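PDB 3L6E: oxidoreductase, short-chain dehydrogenase/reductase family from Aeromonas hydrophila subsp. hydrophila, which probably acts as an NADP(H)- or NAD(H)-dependent oxidoreductase of the Rossmann-fold type, perhaps reducing 3-dehydrosphinganine in sphingolipid metabolism. Local coordinates for residues I7-G12 and S31-R36. Residues are numbered along the deposited sequence; the frame is centred on the assembly and turned at random.
Sequences IVTGAG and SMMGRR. With SO4 (sulfate ion), chain C.
Val8 and Met33 join strands 5-9 and 29-34 side by side in parallel: Met33 N gives a nearly straight hydrogen bond to Val8 O (2.8 Å, 176°), and Val8 N gives one to Ser31 O. Beyond the pairing, the chain leaves strand 5-9 in a turn, and Ala11 N gives a hydrogen bond to Met33 O at 3.0 Å. Met33, a selenomethionine, lies on the sheet face it shares with Ile7, Thr9 and Ser31. Its CB rests over the backbone beside Val8 O and Thr9 CA. With CG anti to its own carbonyl carbon (chi1 -62°) and the chain extended beyond, SE runs back to Ile7 CG2, and CE ends 3.8 Å from that same methyl, with Ile7 CD1 a little farther off; helix 61-75 packs on this face. On the other face Ala11 CB presses against Met32 CB at 3.5 Å, and both side chains touch Leu40 of helix 37-47. Past the strand ends a sulfate ion, probably from the crystallisation liquor, sits between the segments. Gly12 N binds its O3, Arg35 N its O2 (2.7 Å), and Arg36 turns its guanidinium edge to the ion, NE to O1 (2.7 Å) and NH1 to O4 (2.8 Å). Gly34, with no side chain, lies against the sulfate, its CA 3.3 Å from O3. This is the first beta-alpha-beta unit of the Rossmann fold, with the glycine-rich turn after its first strand. Backbone N-H groups and an arginine gathered round one anion make a site suited to phosphate, consistent with binding of a nucleotide cofactor, possibly the 2'-phosphate of NADP(H).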
ATOM      1  N   ILE A   7     -20.191   2.419   2.237  1.00 19.53           N
ATOM      2  CA  ILE A   7     -20.708   3.165   1.108  1.00 18.76           C
ATOM      3  C   ILE A   7     -19.661   3.092   0.009  1.00 19.71           C
ATOM      4  O   ILE A   7     -18.489   3.384   0.251  1.00 19.06           O
ATOM      5  CB  ILE A   7     -20.974   4.619   1.467  1.00 17.36           C
ATOM      6  CG1 ILE A   7     -22.191   4.720   2.397  1.00 14.86           C
ATOM      7  CG2 ILE A   7     -21.231   5.469   0.204  1.00 13.90           C
ATOM      8  CD1 ILE A   7     -22.405   6.131   2.902  1.00 14.95           C
ATOM      9  N   VAL A   8     -20.089   2.761  -1.194  1.00 21.44           N
ATOM     10  CA  VAL A   8     -19.201   2.738  -2.333  1.00 23.19           C
ATOM     11  C   VAL A   8     -19.759   3.566  -3.465  1.00 24.37           C
ATOM     12  O   VAL A   8     -20.830   3.297  -3.951  1.00 25.02           O
ATOM     13  CB  VAL A   8     -18.970   1.315  -2.837  1.00 23.31           C
ATOM     14  CG1 VAL A   8     -18.093   1.332  -4.043  1.00 25.06           C
ATOM     15  CG2 VAL A   8     -18.374   0.463  -1.762  1.00 24.56           C
ATOM     16  N   THR A   9     -19.022   4.580  -3.879  1.00 24.12           N
ATOM     17  CA  THR A   9     -19.436   5.381  -5.011  1.00 24.01           C
ATOM     18  C   THR A   9     -18.843   4.824  -6.289  1.00 24.34           C
ATOM     19  O   THR A   9     -17.936   4.023  -6.251  1.00 24.09           O
ATOM     20  CB  THR A   9     -19.017   6.829  -4.875  1.00 23.76           C
ATOM     21  OG1 THR A   9     -17.602   6.899  -4.821  1.00 29.04           O
ATOM     22  CG2 THR A   9     -19.575   7.431  -3.644  1.00 28.95           C
ATOM     23  N   GLY A  10     -19.373   5.250  -7.420  1.00 24.50           N
ATOM     24  CA  GLY A  10     -18.942   4.737  -8.699  1.00 24.55           C
ATOM     25  C   GLY A  10     -19.076   3.242  -8.687  1.00 24.37           C
ATOM     26  O   GLY A  10     -18.201   2.523  -9.137  1.00 24.59           O
ATOM     27  N   ALA A  11     -20.191   2.778  -8.147  1.00 23.23           N
ATOM     28  CA  ALA A  11     -20.373   1.340  -7.896  1.00 22.89           C
ATOM     29  C   ALA A  11     -20.629   0.548  -9.173  1.00 22.90           C
ATOM     30  O   ALA A  11     -20.491  -0.675  -9.192  1.00 22.09           O
ATOM     31  CB  ALA A  11     -21.512   1.123  -6.909  1.00 22.34           C
ATOM     32  N   GLY A  12     -21.011   1.260 -10.227  1.00 24.37           N
ATOM     33  CA  GLY A  12     -21.206   0.661 -11.555  1.00 26.35           C
ATOM     34  C   GLY A  12     -19.932   0.478 -12.373  1.00 27.39           C
ATOM     35  O   GLY A  12     -19.966  -0.175 -13.405  1.00 28.04           O
ATOM     36  N   SER A  31     -23.957   0.189   0.533  1.00 20.95           N
ATOM     37  CA  SER A  31     -24.791   1.157  -0.165  1.00 22.12           C
ATOM     38  C   SER A  31     -24.065   1.565  -1.446  1.00 23.91           C
ATOM     39  O   SER A  31     -23.045   2.278  -1.400  1.00 23.42           O
ATOM     40  CB  SER A  31     -25.053   2.380   0.704  1.00 21.29           C
ATOM     41  OG  SER A  31     -25.985   2.077   1.712  1.00 45.00           O
HETATM   42  N   MSE A  32     -24.561   1.080  -2.575  1.00 26.01           N
HETATM   43  CA  MSE A  32     -23.916   1.349  -3.864  1.00 28.91           C
HETATM   44  C   MSE A  32     -24.405   2.674  -4.435  1.00 28.51           C
HETATM   45  O   MSE A  32     -25.595   2.844  -4.663  1.00 28.99           O
HETATM   46  CB  MSE A  32     -24.212   0.219  -4.855  1.00 31.59           C
HETATM   47  CG  MSE A  32     -23.894  -1.171  -4.334  1.00 28.92           C
HETATM   48 SE   MSE A  32     -24.325  -2.567  -5.623  1.00 36.94          SE
HETATM   49  CE  MSE A  32     -26.214  -2.190  -5.899  1.00 28.71           C
HETATM   50  N   MSE A  33     -23.499   3.608  -4.673  1.00 28.05           N
HETATM   51  CA  MSE A  33     -23.884   4.847  -5.356  1.00 28.76           C
HETATM   52  C   MSE A  33     -23.307   4.921  -6.761  1.00 27.59           C
HETATM   53  O   MSE A  33     -22.120   4.679  -6.949  1.00 26.92           O
HETATM   54  CB  MSE A  33     -23.460   6.071  -4.558  1.00 30.21           C
HETATM   55  CG  MSE A  33     -24.133   6.148  -3.190  1.00 23.74           C
HETATM   56 SE   MSE A  33     -23.551   7.728  -2.232  0.87 33.98          SE
HETATM   57  CE  MSE A  33     -24.460   7.351  -0.529  1.00 23.35           C
ATOM     58  N   GLY A  34     -24.156   5.258  -7.731  1.00 26.80           N
ATOM     59  CA  GLY A  34     -23.734   5.334  -9.117  1.00 27.04           C
ATOM     60  C   GLY A  34     -24.657   6.145 -10.001  1.00 27.49           C
ATOM     61  O   GLY A  34     -25.829   6.348  -9.689  1.00 27.19           O
ATOM     62  N   ARG A  35     -24.104   6.625 -11.108  1.00 28.46           N
ATOM     63  CA  ARG A  35     -24.849   7.421 -12.091  1.00 29.15           C
ATOM     64  C   ARG A  35     -25.711   6.552 -13.007  1.00 28.21           C
ATOM     65  O   ARG A  35     -26.689   7.030 -13.578  1.00 28.64           O
ATOM     66  CB  ARG A  35     -23.854   8.201 -12.952  1.00 30.80           C
ATOM     67  CG  ARG A  35     -23.790   9.685 -12.693  1.00 41.33           C
ATOM     68  CD  ARG A  35     -24.405  10.458 -13.853  1.00 32.14           C
ATOM     69  NE  ARG A  35     -25.855  10.621 -13.732  1.00 41.32           N
ATOM     70  CZ  ARG A  35     -26.590  11.428 -14.498  1.00 33.06           C
ATOM     71  NH1 ARG A  35     -26.022  12.161 -15.458  1.00 41.11           N
ATOM     72  NH2 ARG A  35     -27.899  11.505 -14.305  1.00 41.21           N
ATOM     73  N   ARG A  36     -25.339   5.283 -13.145  1.00 27.37           N
ATOM     74  CA  ARG A  36     -25.912   4.391 -14.154  1.00 27.04           C
ATOM     75  C   ARG A  36     -26.777   3.309 -13.535  1.00 26.47           C
ATOM     76  O   ARG A  36     -26.265   2.293 -13.040  1.00 26.40           O
ATOM     77  CB  ARG A  36     -24.795   3.742 -14.983  1.00 27.71           C
ATOM     78  CG  ARG A  36     -24.164   4.655 -16.014  1.00 31.48           C
ATOM     79  CD  ARG A  36     -22.949   3.996 -16.644  1.00 29.36           C
ATOM     80  NE  ARG A  36     -21.812   3.927 -15.731  1.00 32.05           N
ATOM     81  CZ  ARG A  36     -20.640   3.378 -16.036  1.00 30.60           C
ATOM     82  NH1 ARG A  36     -19.647   3.364 -15.148  1.00 32.12           N
ATOM     83  NH2 ARG A  36     -20.460   2.843 -17.233  1.00 32.46           N
TER
HETATM   84  S   SO4 C 500     -21.183   4.805 -12.127  1.00 33.59           S
HETATM   85  O1  SO4 C 500     -22.132   4.261 -13.089  1.00 35.85           O
HETATM   86  O2  SO4 C 500     -21.516   6.186 -11.788  1.00 35.69           O
HETATM   87  O3  SO4 C 500     -21.308   3.960 -10.947  1.00 35.93           O
HETATM   88  O4  SO4 C 500     -19.833   4.760 -12.699  1.00 35.56           O